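Local coordinates for protein diaminopimelate decarboxylase (Helicobacter pylori, PDB 2QGH) that catalyses the pyridoxal-5'-phosphate-dependent decarboxylation of meso-diaminopimelate to L-lysine, the last step of bacterial lysine biosynthesis, at residues R389-E394 / K407-E412; K32-L37 / I308-M313; R104-G109 / N124-N129; N129-M134 / S153-P158; D41-A46 / S283-S288. All coordinates share one frame; numbering follows the deposited sequence.

Contact 1 of 5, residues R389-E394 / K407-E412; sequences RPKLLE and KREALE
E409 OE1 is gripped twice, by the backbone N of K391 at 2.8 Å and by the side-chain amide of Q385 of the same chain. Segment 389-394 leads into, and 407-412 follows, the antiparallel pair of strands 393-397 and 402-406, in the C-terminal beta domain of a fold-type III decarboxylase, and the two segments still run in nearly opposite directions. The K391 N-H points almost straight at OE1 (172°) but meets it from above the carboxylate plane, while E409 N returns a 3.1 Å bond to K391 O. The side chains of K391 and E409 lie alongside each other and point the same way; the ammonium of K391 continues to Q385 of the second subunit. The side chains of R408 and L393 cross at about a right angle, with L393 CB over one face of the guanidinium, 3.5 Å from NH2, and L392 CD2 at its edge in plane. With CG anti to the backbone N (chi1 -169°) and a bend at chi3, the group is also delivered to P34 O, which NH1 binds. A water lies 3.2 Å from L392 O and 2.9 Å from K407 O. Further along, P390 CG presses tightly on L411 CD1, at 3.4 Å.

Contact 2 of 5, residues K32-L37 / I308-M313; sequences KTPFYL and IVDAGM
D310 meets T33 just past the end of strand 306-309, and its carboxylate does most of the work of the contact. OD2 accepts the T33 hydroxyl OG1 at 2.6 Å through the syn lone pair. The two side chains cross at about a right angle, and T33 OG1 also pairs with Q294. D310 CG sits between its own backbone N and carbonyl carbon (chi1 60°), a placement that turns the carboxylate toward the 32-37 segment. OD1 rests against the ring of P34, which follows a cis peptide bond, 3.4 Å from its CB and 3.7 Å from its CD, and is bound elsewhere by T293 OG1 and the backbone N of Q294. The buried carboxylate is thus held through both oxygens, which would fix its rotation. Next, A311 places its methyl CB 3.8 Å from P34 CB, extending the apolar patch beside the carboxylate. Strands 35-39 and 306-309 both pair antiparallel with strand 289-299, at different points along it, and the contact joins the loops at their adjacent ends. A side-chain hydrogen bond thus ties together two loops flanking strands of the mixed beta sheet that characterises the C-terminal domain of fold-type III pyridoxal-phosphate decarboxylases.

Contact 3 of 5, residues R104-G109 / N124-N129; sequences RIVFSG and NILFLN
Strands 105-107 and 127-129 run parallel, their axes 5.0 Å apart at the closest and 33° from alignment, and three backbone bonds join the segments. F107 supplies two of them, its N reaching F127 O at 3.2 Å and its O accepting N129 N at 2.7 Å. The third, from L126 N to I105 O, is more bent, at 136°. On one side of the sheet V106 and F127 lie side by side, pointing the same way. V106 CG1 sits over a face of the F127 ring, 3.8 Å from its centroid, in a CH-pi contact; a chi1 of 60°, with the ring between backbone N and carbonyl carbon, brings the phenyl back over its neighbour. Helix 114-122 links these strands in a right-handed beta-alpha-beta crossover, the repeating element of the TIM barrel. The opposite side, carrying F107 and L128, is turned to that helix. There I125 CD1 touches F107 CB at 3.5 Å, while I125 CG2 meets CG2 of I105 at 3.6 Å as the two side chains cross at about a right angle. K112 adds a cation-pi contact to the F107 ring. At the C-terminal end of the strands N129 ND2 donates to S108 OG at 3.2 Å, with the hydroxyl slightly tilted from the amide plane; S153 holds the other end of the amide, and the S108 side chain lies about 4 Å from the nearest atom of pyridoxal phosphate.

Contact 4 of 5, residues N129-M134 / S153-P158; sequences NVESFM and SIRINP
V130 uses both of its backbone polar atoms toward the neighbouring parallel strand: its N bonds to S153 O at 3.0 Å, and its O receives R155 N at 3.3 Å. A CA-H...O contact from N129 CA to the same S153 carbonyl reinforces this pairing. Among the side-chain bonds, S153 OG donates to N129 OD1 at 3.0 Å, tilted well out of the carbonyl plane, and itself pairs with S201 OG, so that side-chain hydrogen bonds run on to strand 197-203. The charged interaction lies further along. R155 is extended from CG to NE, with CG anti to the backbone N (chi1 -179°), and this straight chain carries its guanidinium out to E131. NH1 donates at 3.1 Å to the syn lone pair of OE1, with the oxygen close to the guanidinium plane, although carboxylate and guanidinium planes stand 57° apart. Each partner is held a second time, E131 OE2 by the backbone N of G178 and R155 NH2 by H205 O. Apolar packing comes from V130 CG2 against I154 CG1, 4.0 Å apart, on the side of the sheet turned to the outer helices. S132 then N-caps helix 133-146, its OG binding the backbone N of E135. Since R155 touches pyridoxal phosphate, the salt bridge probably steadies one wall of the cofactor site, at the C-terminal mouth of the TIM barrel where such sites lie.

Contact 5 of 5, residues D41-A46 / S283-S288; sequences DKIKQA and SIVAES
The flat carboxylate of E287 faces the aliphatic chain of K42 across the contact. K42 CD lies over one face of the carboxylate, 4.0 Å from E287 CD, and 3.8 Å from E287 CG, as the two extended side chains cross at about a right angle. Their charged ends approach to 4.2 Å between NZ and OE2, beyond a salt bridge, though the opposite charges probably still attract. Deeper in, I43 and S288 form the tight part of the packing. I43 CG1 is anti to its carbonyl carbon (chi1 -64°), which directs the branch at the serine, 3.4 Å from S288 CB. The hydroxyl of S288, lodged beside I43, turns back to its own segment, where OG is satisfied by donating to V285 O at 3.1 Å; L76 and L77 also touch I43. One turn further along helix 40-52, A46 sets its methyl CB against the carbonyl oxygens of S283 and I284, 3.6 Å from each, and I284 CD1 reaches back to A46 O at 3.9 Å. No hydrogen bond crosses between the segments; van der Waals packing carries the contact. S283, whose hydroxyl binds Y50, directly follows the cofactor-binding residues E279 to R282. The contact therefore packs helix 40-52 against the short helix after the eighth barrel strand, beside the pyridoxal-phosphate pocket of the TIM-barrel domain.

Overall arrangement
The five contacts illustrate how a two-domain enzyme is assembled from both ends of its chain. Contacts 1 and 2, with centres about 11 Å apart, share the mixed sheet of the C-terminal domain, where strands 35-39 and 393-397 are neighbours. Contacts 3 and 4, centres about 13 Å apart, share N129 and strand 127-130 and build successive steps of the barrel; the centres of contacts 2 and 4 are about 40 Å apart. Contact 5 is intermediate: helix 40-52 directly follows strand 35-39, and its partner segment leads into strand 289-299. Along the chain, contact 2 encloses contact 5, which encloses 3 and then 4, with 1 last. Contacts 1, 2 and 4 also touch the second subunit.

Contact 1 of 5, residues R389-E394 / K407-E412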
# COMPACT_ATOMS: atom_id res chain seq x y z
N ARG A 389 -10.17 -1.84 6.51
CA ARG A 389 -10.19 -0.64 7.35
C ARG A 389 -10.50 0.51 6.39
O ARG A 389 -9.76 0.75 5.44
CB ARG A 389 -8.83 -0.43 8.03
CG ARG A 389 -8.37 -1.57 8.97
CD ARG A 389 -6.99 -1.33 9.61
NE ARG A 389 -7.06 -0.41 10.75
CZ ARG A 389 -6.77 0.88 10.69
NH1 ARG A 389 -6.39 1.42 9.54
NH2 ARG A 389 -6.88 1.65 11.76
N PRO A 390 -11.61 1.23 6.62
CA PRO A 390 -11.96 2.35 5.73
C PRO A 390 -10.91 3.47 5.70
O PRO A 390 -10.21 3.70 6.70
CB PRO A 390 -13.30 2.83 6.29
CG PRO A 390 -13.86 1.59 6.95
CD PRO A 390 -12.65 1.02 7.64
N LYS A 391 -10.79 4.16 4.57
CA LYS A 391 -9.84 5.26 4.45
C LYS A 391 -10.22 6.34 5.45
O LYS A 391 -11.40 6.62 5.66
CB LYS A 391 -9.86 5.85 3.04
CG LYS A 391 -9.30 4.90 2.00
CD LYS A 391 -8.74 5.64 0.80
CE LYS A 391 -7.82 4.73 0.01
NZ LYS A 391 -7.08 5.44 -1.08
N LEU A 392 -9.22 6.96 6.05
CA LEU A 392 -9.43 7.98 7.06
C LEU A 392 -10.07 9.32 6.65
O LEU A 392 -10.14 9.68 5.46
CB LEU A 392 -8.09 8.28 7.75
CG LEU A 392 -7.30 7.05 8.18
CD1 LEU A 392 -5.99 7.47 8.85
CD2 LEU A 392 -8.16 6.21 9.12
N LEU A 393 -10.52 10.03 7.67
CA LEU A 393 -11.12 11.36 7.58
C LEU A 393 -9.94 12.33 7.46
O LEU A 393 -8.94 12.20 8.16
CB LEU A 393 -11.89 11.65 8.87
CG LEU A 393 -12.21 13.10 9.27
CD1 LEU A 393 -13.44 13.58 8.52
CD2 LEU A 393 -12.44 13.19 10.78
N GLU A 394 -10.06 13.30 6.56
CA GLU A 394 -8.99 14.26 6.40
C GLU A 394 -9.53 15.65 6.71
O GLU A 394 -10.51 16.08 6.13
CB GLU A 394 -8.41 14.20 4.98
CG GLU A 394 -7.47 13.03 4.76
CD GLU A 394 -6.76 13.07 3.41
OE1 GLU A 394 -7.42 12.90 2.36
OE2 GLU A 394 -5.53 13.29 3.39
N LYS A 407 -14.26 13.17 3.65
CA LYS A 407 -15.08 12.46 4.62
C LYS A 407 -14.52 11.06 4.83
O LYS A 407 -13.94 10.48 3.92
CB LYS A 407 -16.52 12.39 4.13
CG LYS A 407 -17.48 11.75 5.12
CD LYS A 407 -17.66 12.62 6.37
CE LYS A 407 -16.48 12.57 7.36
NZ LYS A 407 -16.34 11.30 8.12
N ARG A 408 -14.68 10.54 6.04
CA ARG A 408 -14.19 9.19 6.31
C ARG A 408 -15.05 8.19 5.55
O ARG A 408 -16.24 8.42 5.32
CB ARG A 408 -14.26 8.87 7.80
CG ARG A 408 -13.52 7.58 8.15
CD ARG A 408 -13.83 7.13 9.56
NE ARG A 408 -13.63 8.20 10.52
CZ ARG A 408 -12.45 8.70 10.89
NH1 ARG A 408 -11.31 8.23 10.37
NH2 ARG A 408 -12.41 9.69 11.77
N GLU A 409 -14.44 7.09 5.15
CA GLU A 409 -15.15 6.06 4.40
C GLU A 409 -16.05 5.21 5.31
O GLU A 409 -15.66 4.84 6.42
CB GLU A 409 -14.12 5.17 3.72
CG GLU A 409 -14.36 4.91 2.25
CD GLU A 409 -13.10 4.43 1.58
OE1 GLU A 409 -12.34 3.68 2.23
OE2 GLU A 409 -12.87 4.79 0.40
N ALA A 410 -17.25 4.90 4.84
CA ALA A 410 -18.16 4.06 5.61
C ALA A 410 -17.74 2.61 5.37
O ALA A 410 -17.13 2.29 4.35
CB ALA A 410 -19.60 4.27 5.16
N LEU A 411 -18.06 1.74 6.33
CA LEU A 411 -17.73 0.32 6.23
C LEU A 411 -18.27 -0.25 4.92
O LEU A 411 -17.62 -1.07 4.28
CB LEU A 411 -18.32 -0.43 7.42
CG LEU A 411 -17.38 -1.21 8.33
CD1 LEU A 411 -16.08 -0.47 8.53
CD2 LEU A 411 -18.07 -1.45 9.65
N GLU A 412 -19.45 0.20 4.53
CA GLU A 412 -20.07 -0.30 3.30
C GLU A 412 -19.35 0.11 2.02
O GLU A 412 -19.52 -0.53 0.99
CB GLU A 412 -21.53 0.15 3.23
CG GLU A 412 -22.32 -0.16 4.49
CD GLU A 412 -22.26 0.98 5.50
OE1 GLU A 412 -22.70 2.10 5.16
OE2 GLU A 412 -21.76 0.75 6.63
O HOH W 1 -11.89 8.63 2.94

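Contact 2 of 5, residues K32-L37 / I308-M313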
# COMPACT_ATOMS: atom_id res chain seq x y z
N LYS A 32 -13.61 11.69 15.52
CA LYS A 32 -13.01 10.47 16.06
C LYS A 32 -11.72 10.14 15.33
O LYS A 32 -11.59 10.45 14.14
CB LYS A 32 -14.01 9.32 15.92
CG LYS A 32 -13.40 7.91 15.87
CD LYS A 32 -12.77 7.51 17.20
CE LYS A 32 -12.25 6.08 17.16
NZ LYS A 32 -13.34 5.12 16.85
N THR A 33 -10.77 9.53 16.04
CA THR A 33 -9.49 9.14 15.45
C THR A 33 -9.60 7.79 14.72
O THR A 33 -10.55 7.03 14.94
CB THR A 33 -8.39 9.00 16.54
OG1 THR A 33 -8.80 8.04 17.52
CG2 THR A 33 -8.11 10.34 17.21
N PRO A 34 -8.63 7.47 13.84
CA PRO A 34 -7.47 8.30 13.50
C PRO A 34 -7.81 9.15 12.28
O PRO A 34 -8.72 8.82 11.52
CB PRO A 34 -6.40 7.27 13.18
CG PRO A 34 -7.20 6.19 12.46
CD PRO A 34 -8.47 6.10 13.31
N PHE A 35 -7.11 10.26 12.10
CA PHE A 35 -7.38 11.09 10.95
C PHE A 35 -6.18 11.91 10.54
O PHE A 35 -5.21 12.03 11.28
CB PHE A 35 -8.57 12.01 11.20
CG PHE A 35 -8.45 12.87 12.44
CD1 PHE A 35 -9.05 12.48 13.63
CD2 PHE A 35 -7.79 14.09 12.39
CE1 PHE A 35 -8.99 13.30 14.76
CE2 PHE A 35 -7.73 14.92 13.52
CZ PHE A 35 -8.33 14.52 14.71
N TYR A 36 -6.23 12.45 9.33
CA TYR A 36 -5.16 13.29 8.85
C TYR A 36 -5.57 14.74 9.11
O TYR A 36 -6.73 15.11 8.88
CB TYR A 36 -4.94 13.06 7.36
CG TYR A 36 -4.11 11.84 7.03
CD1 TYR A 36 -2.72 11.87 7.17
CD2 TYR A 36 -4.70 10.67 6.57
CE1 TYR A 36 -1.94 10.77 6.86
CE2 TYR A 36 -3.92 9.55 6.25
CZ TYR A 36 -2.54 9.61 6.40
OH TYR A 36 -1.76 8.54 6.06
N LEU A 37 -4.64 15.55 9.60
CA LEU A 37 -4.90 16.97 9.87
C LEU A 37 -3.84 17.80 9.14
O LEU A 37 -2.64 17.60 9.32
CB LEU A 37 -4.84 17.26 11.37
CG LEU A 37 -5.17 18.70 11.82
CD1 LEU A 37 -6.60 19.05 11.44
CD2 LEU A 37 -4.97 18.81 13.32
N ILE A 308 0.02 0.31 21.40
CA ILE A 308 -0.94 0.03 20.33
C ILE A 308 -1.84 1.22 20.06
O ILE A 308 -2.61 1.66 20.92
CB ILE A 308 -1.79 -1.22 20.68
CG1 ILE A 308 -0.86 -2.42 20.84
CG2 ILE A 308 -2.79 -1.50 19.59
CD1 ILE A 308 -1.43 -3.51 21.74
N VAL A 309 -1.75 1.71 18.83
CA VAL A 309 -2.50 2.87 18.38
C VAL A 309 -3.55 2.46 17.33
O VAL A 309 -3.43 1.40 16.73
CB VAL A 309 -1.48 3.90 17.87
CG1 VAL A 309 -1.85 4.42 16.50
CG2 VAL A 309 -1.33 5.02 18.89
N ASP A 310 -4.57 3.29 17.11
CA ASP A 310 -5.62 2.91 16.16
C ASP A 310 -5.38 3.17 14.66
O ASP A 310 -6.25 2.87 13.86
CB ASP A 310 -6.99 3.48 16.57
CG ASP A 310 -7.02 5.01 16.66
OD1 ASP A 310 -6.09 5.68 16.17
OD2 ASP A 310 -8.01 5.55 17.21
N ALA A 311 -4.23 3.72 14.30
CA ALA A 311 -3.88 3.95 12.89
C ALA A 311 -2.94 2.81 12.52
O ALA A 311 -2.27 2.26 13.39
CB ALA A 311 -3.18 5.30 12.71
N GLY A 312 -2.89 2.43 11.25
CA GLY A 312 -2.02 1.33 10.87
C GLY A 312 -1.30 1.54 9.55
O GLY A 312 -1.46 2.57 8.89
N MET A 313 -0.52 0.55 9.16
CA MET A 313 0.24 0.62 7.93
C MET A 313 -0.64 0.87 6.71
O MET A 313 -0.19 1.47 5.73
CB MET A 313 1.04 -0.66 7.74
CG MET A 313 0.18 -1.90 7.55
SD MET A 313 1.22 -3.33 7.29
CE MET A 313 1.87 -2.99 5.61

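Contact 3 of 5, residues R104-G109 / N124-N129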
# COMPACT_ATOMS: atom_id res chain seq x y z
N ARG A 104 -0.55 24.84 -17.21
CA ARG A 104 0.43 24.75 -16.14
C ARG A 104 0.52 23.29 -15.69
O ARG A 104 1.09 22.97 -14.65
CB ARG A 104 0.04 25.62 -14.93
CG ARG A 104 -0.00 27.11 -15.20
CD ARG A 104 0.31 27.91 -13.95
NE ARG A 104 0.19 29.35 -14.20
CZ ARG A 104 -0.91 30.06 -14.00
NH1 ARG A 104 -2.01 29.50 -13.52
NH2 ARG A 104 -0.92 31.35 -14.30
N ILE A 105 -0.05 22.40 -16.50
CA ILE A 105 -0.06 20.97 -16.21
C ILE A 105 0.93 20.20 -17.07
O ILE A 105 0.89 20.28 -18.30
CB ILE A 105 -1.48 20.36 -16.43
CG1 ILE A 105 -2.43 20.86 -15.34
CG2 ILE A 105 -1.42 18.82 -16.43
CD1 ILE A 105 -3.87 20.43 -15.56
N VAL A 106 1.82 19.46 -16.43
CA VAL A 106 2.79 18.66 -17.16
C VAL A 106 2.50 17.19 -16.83
O VAL A 106 2.20 16.85 -15.69
CB VAL A 106 4.24 19.05 -16.79
CG1 VAL A 106 4.50 20.48 -17.23
CG2 VAL A 106 4.47 18.92 -15.30
N PHE A 107 2.58 16.34 -17.84
CA PHE A 107 2.27 14.92 -17.71
C PHE A 107 3.48 14.01 -17.92
O PHE A 107 3.98 13.88 -19.04
CB PHE A 107 1.16 14.60 -18.73
CG PHE A 107 0.57 13.23 -18.62
CD1 PHE A 107 0.87 12.38 -17.55
CD2 PHE A 107 -0.32 12.79 -19.59
CE1 PHE A 107 0.29 11.12 -17.46
CE2 PHE A 107 -0.91 11.52 -19.51
CZ PHE A 107 -0.60 10.68 -18.43
N SER A 108 3.95 13.41 -16.84
CA SER A 108 5.08 12.48 -16.88
C SER A 108 4.52 11.06 -16.81
O SER A 108 3.31 10.88 -16.69
CB SER A 108 6.01 12.71 -15.69
OG SER A 108 6.94 13.75 -15.95
N GLY A 109 5.39 10.07 -16.89
CA GLY A 109 4.91 8.70 -16.83
C GLY A 109 5.51 7.79 -17.88
O GLY A 109 5.45 8.06 -19.08
N ASN A 124 -5.30 20.19 -23.67
CA ASN A 124 -4.35 21.28 -23.87
C ASN A 124 -3.42 21.57 -22.70
O ASN A 124 -3.24 22.73 -22.33
CB ASN A 124 -5.11 22.55 -24.24
CG ASN A 124 -6.07 22.33 -25.40
OD1 ASN A 124 -5.67 21.89 -26.47
ND2 ASN A 124 -7.35 22.64 -25.18
N ILE A 125 -2.81 20.54 -22.13
CA ILE A 125 -1.89 20.74 -21.02
C ILE A 125 -0.57 21.31 -21.56
O ILE A 125 -0.40 21.44 -22.77
CB ILE A 125 -1.65 19.44 -20.25
CG1 ILE A 125 -1.08 18.36 -21.17
CG2 ILE A 125 -2.95 18.97 -19.65
CD1 ILE A 125 -0.55 17.15 -20.40
N LEU A 126 0.37 21.65 -20.68
CA LEU A 126 1.63 22.24 -21.15
C LEU A 126 2.41 21.31 -22.07
O LEU A 126 2.77 21.67 -23.19
CB LEU A 126 2.52 22.65 -19.98
CG LEU A 126 3.16 24.05 -20.08
CD1 LEU A 126 4.28 24.17 -19.06
CD2 LEU A 126 3.70 24.29 -21.47
N PHE A 127 2.71 20.11 -21.60
CA PHE A 127 3.42 19.18 -22.45
C PHE A 127 3.41 17.79 -21.86
O PHE A 127 3.11 17.61 -20.68
CB PHE A 127 4.86 19.65 -22.72
CG PHE A 127 5.73 19.81 -21.47
CD1 PHE A 127 5.96 18.74 -20.61
CD2 PHE A 127 6.37 21.01 -21.21
CE1 PHE A 127 6.83 18.86 -19.52
CE2 PHE A 127 7.24 21.15 -20.13
CZ PHE A 127 7.47 20.07 -19.28
N LEU A 128 3.70 16.81 -22.71
CA LEU A 128 3.79 15.42 -22.30
C LEU A 128 5.28 15.14 -22.18
O LEU A 128 6.04 15.39 -23.11
CB LEU A 128 3.16 14.49 -23.34
CG LEU A 128 1.68 14.13 -23.17
CD1 LEU A 128 0.81 15.33 -23.47
CD2 LEU A 128 1.32 12.99 -24.11
N ASN A 129 5.70 14.64 -21.03
CA ASN A 129 7.10 14.33 -20.79
C ASN A 129 7.27 12.86 -21.09
O ASN A 129 6.89 12.01 -20.29
CB ASN A 129 7.46 14.66 -19.35
CG ASN A 129 8.95 14.69 -19.11
OD1 ASN A 129 9.70 15.23 -19.92
ND2 ASN A 129 9.37 14.12 -17.99

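Contact 4 of 5, residues N129-M134 / S153-P158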
# COMPACT_ATOMS: atom_id res chain seq x y z
N ASN A 129 5.70 14.64 -21.03
CA ASN A 129 7.10 14.33 -20.79
C ASN A 129 7.27 12.86 -21.09
O ASN A 129 6.89 12.01 -20.29
CB ASN A 129 7.46 14.66 -19.35
CG ASN A 129 8.95 14.69 -19.11
OD1 ASN A 129 9.70 15.23 -19.92
ND2 ASN A 129 9.37 14.12 -17.99
N VAL A 130 7.84 12.55 -22.25
CA VAL A 130 8.00 11.16 -22.67
C VAL A 130 9.24 10.48 -22.12
O VAL A 130 10.31 11.09 -21.99
CB VAL A 130 7.96 11.04 -24.21
CG1 VAL A 130 7.05 12.11 -24.78
CG2 VAL A 130 9.34 11.16 -24.78
N GLU A 131 9.09 9.20 -21.80
CA GLU A 131 10.17 8.43 -21.21
C GLU A 131 10.72 7.34 -22.14
O GLU A 131 11.71 6.70 -21.81
CB GLU A 131 9.68 7.80 -19.90
CG GLU A 131 8.90 8.77 -19.01
CD GLU A 131 9.54 8.97 -17.65
OE1 GLU A 131 8.91 9.63 -16.79
OE2 GLU A 131 10.67 8.48 -17.44
N SER A 132 10.08 7.14 -23.29
CA SER A 132 10.57 6.13 -24.23
C SER A 132 10.33 6.55 -25.67
O SER A 132 9.44 7.34 -25.96
CB SER A 132 9.89 4.77 -23.97
OG SER A 132 8.54 4.76 -24.40
N PHE A 133 11.14 6.02 -26.58
CA PHE A 133 10.98 6.35 -27.99
C PHE A 133 9.65 5.80 -28.50
O PHE A 133 8.99 6.43 -29.32
CB PHE A 133 12.15 5.78 -28.80
CG PHE A 133 12.47 6.55 -30.06
CD1 PHE A 133 13.73 6.45 -30.65
CD2 PHE A 133 11.52 7.38 -30.66
CE1 PHE A 133 14.04 7.17 -31.81
CE2 PHE A 133 11.82 8.10 -31.81
CZ PHE A 133 13.08 8.00 -32.39
N MET A 134 9.25 4.63 -28.00
CA MET A 134 7.99 4.02 -28.41
C MET A 134 6.81 4.86 -27.93
O MET A 134 5.75 4.87 -28.55
CB MET A 134 7.87 2.58 -27.88
CG MET A 134 6.71 1.79 -28.51
SD MET A 134 6.51 0.06 -27.95
CE MET A 134 8.05 -0.68 -28.63
N SER A 153 8.14 17.07 -24.00
CA SER A 153 9.39 17.31 -23.31
C SER A 153 10.01 15.92 -23.27
O SER A 153 9.29 14.93 -23.37
CB SER A 153 9.13 17.82 -21.89
OG SER A 153 10.33 17.89 -21.13
N ILE A 154 11.32 15.82 -23.15
CA ILE A 154 11.92 14.51 -23.09
C ILE A 154 12.74 14.39 -21.82
O ILE A 154 13.58 15.23 -21.54
CB ILE A 154 12.79 14.21 -24.34
CG1 ILE A 154 11.89 14.13 -25.57
CG2 ILE A 154 13.53 12.89 -24.17
CD1 ILE A 154 12.59 13.71 -26.85
N ARG A 155 12.47 13.34 -21.06
CA ARG A 155 13.17 13.09 -19.81
C ARG A 155 14.45 12.32 -20.07
O ARG A 155 14.43 11.23 -20.64
CB ARG A 155 12.28 12.29 -18.86
CG ARG A 155 12.92 12.00 -17.52
CD ARG A 155 11.95 11.31 -16.56
NE ARG A 155 12.57 11.10 -15.25
CZ ARG A 155 11.95 10.57 -14.20
NH1 ARG A 155 10.68 10.18 -14.28
NH2 ARG A 155 12.61 10.42 -13.06
N ILE A 156 15.59 12.87 -19.65
CA ILE A 156 16.83 12.16 -19.86
C ILE A 156 17.36 11.60 -18.54
O ILE A 156 17.18 12.20 -17.48
CB ILE A 156 17.94 13.04 -20.51
CG1 ILE A 156 18.62 13.92 -19.46
CG2 ILE A 156 17.35 13.89 -21.63
CD1 ILE A 156 17.71 14.95 -18.85
N ASN A 157 17.98 10.44 -18.63
CA ASN A 157 18.56 9.80 -17.47
C ASN A 157 20.04 10.19 -17.51
O ASN A 157 20.82 9.64 -18.28
CB ASN A 157 18.39 8.28 -17.59
CG ASN A 157 18.80 7.54 -16.34
OD1 ASN A 157 18.24 6.49 -16.03
ND2 ASN A 157 19.78 8.07 -15.63
N PRO A 158 20.44 11.19 -16.70
CA PRO A 158 21.82 11.65 -16.67
C PRO A 158 22.75 10.64 -15.99
O PRO A 158 23.92 10.94 -15.73
CB PRO A 158 21.72 12.95 -15.88
CG PRO A 158 20.71 12.59 -14.84
CD PRO A 158 19.64 11.87 -15.66

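Contact 5 of 5, residues D41-A46 / S283-S288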
# COMPACT_ATOMS: atom_id res chain seq x y z
N ASP A 41 -1.63 26.71 6.03
CA ASP A 41 -0.68 27.82 5.94
C ASP A 41 0.70 27.33 5.54
O ASP A 41 1.39 27.97 4.74
CB ASP A 41 -0.56 28.56 7.27
CG ASP A 41 -1.72 29.50 7.54
OD1 ASP A 41 -2.35 29.96 6.56
OD2 ASP A 41 -1.99 29.78 8.72
N LYS A 42 1.11 26.21 6.12
CA LYS A 42 2.41 25.65 5.81
C LYS A 42 2.50 25.25 4.34
O LYS A 42 3.59 25.28 3.76
CB LYS A 42 2.68 24.46 6.71
CG LYS A 42 2.77 24.83 8.18
CD LYS A 42 3.10 23.62 9.03
CE LYS A 42 3.12 23.96 10.49
NZ LYS A 42 3.55 22.78 11.29
N ILE A 43 1.37 24.89 3.74
CA ILE A 43 1.34 24.50 2.34
C ILE A 43 1.48 25.74 1.47
O ILE A 43 2.20 25.74 0.47
CB ILE A 43 0.02 23.78 1.98
CG1 ILE A 43 -0.10 22.48 2.76
CG2 ILE A 43 -0.03 23.51 0.49
CD1 ILE A 43 -1.39 21.73 2.55
N LYS A 44 0.79 26.80 1.87
CA LYS A 44 0.80 28.08 1.17
C LYS A 44 2.16 28.76 1.27
O LYS A 44 2.61 29.43 0.33
CB LYS A 44 -0.28 28.99 1.74
CG LYS A 44 -0.21 30.44 1.30
CD LYS A 44 -1.33 31.26 1.94
CE LYS A 44 -1.11 32.76 1.81
NZ LYS A 44 -0.98 33.20 0.39
N GLN A 45 2.82 28.61 2.41
CA GLN A 45 4.13 29.22 2.63
C GLN A 45 5.23 28.45 1.90
O GLN A 45 6.13 29.05 1.32
CB GLN A 45 4.42 29.31 4.13
CG GLN A 45 5.70 30.07 4.50
CD GLN A 45 5.72 31.51 3.98
OE1 GLN A 45 6.43 31.84 3.01
NE2 GLN A 45 4.94 32.38 4.62
N ALA A 46 5.16 27.12 1.93
CA ALA A 46 6.15 26.28 1.27
C ALA A 46 6.09 26.51 -0.23
O ALA A 46 7.12 26.50 -0.92
CB ALA A 46 5.89 24.81 1.58
N SER A 283 8.40 18.39 -0.29
CA SER A 283 8.74 19.67 0.34
C SER A 283 7.60 20.70 0.35
O SER A 283 7.71 21.74 0.98
CB SER A 283 9.98 20.27 -0.32
OG SER A 283 9.84 20.35 -1.73
N ILE A 284 6.51 20.41 -0.35
CA ILE A 284 5.39 21.33 -0.37
C ILE A 284 4.35 20.95 0.68
O ILE A 284 3.82 21.82 1.37
CB ILE A 284 4.66 21.33 -1.75
CG1 ILE A 284 5.59 21.82 -2.86
CG2 ILE A 284 3.40 22.21 -1.66
CD1 ILE A 284 5.94 23.30 -2.80
N VAL A 285 4.09 19.65 0.82
CA VAL A 285 3.06 19.19 1.74
C VAL A 285 3.46 18.35 2.95
O VAL A 285 2.69 18.26 3.91
CB VAL A 285 1.97 18.38 0.98
CG1 VAL A 285 1.25 19.27 0.01
CG2 VAL A 285 2.61 17.20 0.26
N ALA A 286 4.63 17.74 2.93
CA ALA A 286 5.04 16.90 4.05
C ALA A 286 4.69 17.47 5.43
O ALA A 286 3.79 16.97 6.11
CB ALA A 286 6.53 16.61 3.97
N GLU A 287 5.40 18.52 5.83
CA GLU A 287 5.21 19.13 7.14
C GLU A 287 3.79 19.54 7.54
O GLU A 287 3.41 19.41 8.71
CB GLU A 287 6.16 20.33 7.30
CG GLU A 287 5.93 21.15 8.57
CD GLU A 287 6.90 22.33 8.73
OE1 GLU A 287 7.09 23.08 7.74
OE2 GLU A 287 7.46 22.51 9.84
N SER A 288 2.99 20.03 6.59
CA SER A 288 1.63 20.48 6.89
C SER A 288 0.66 19.40 7.34
O SER A 288 -0.38 19.69 7.91
CB SER A 288 1.02 21.18 5.67
OG SER A 288 0.46 20.25 4.76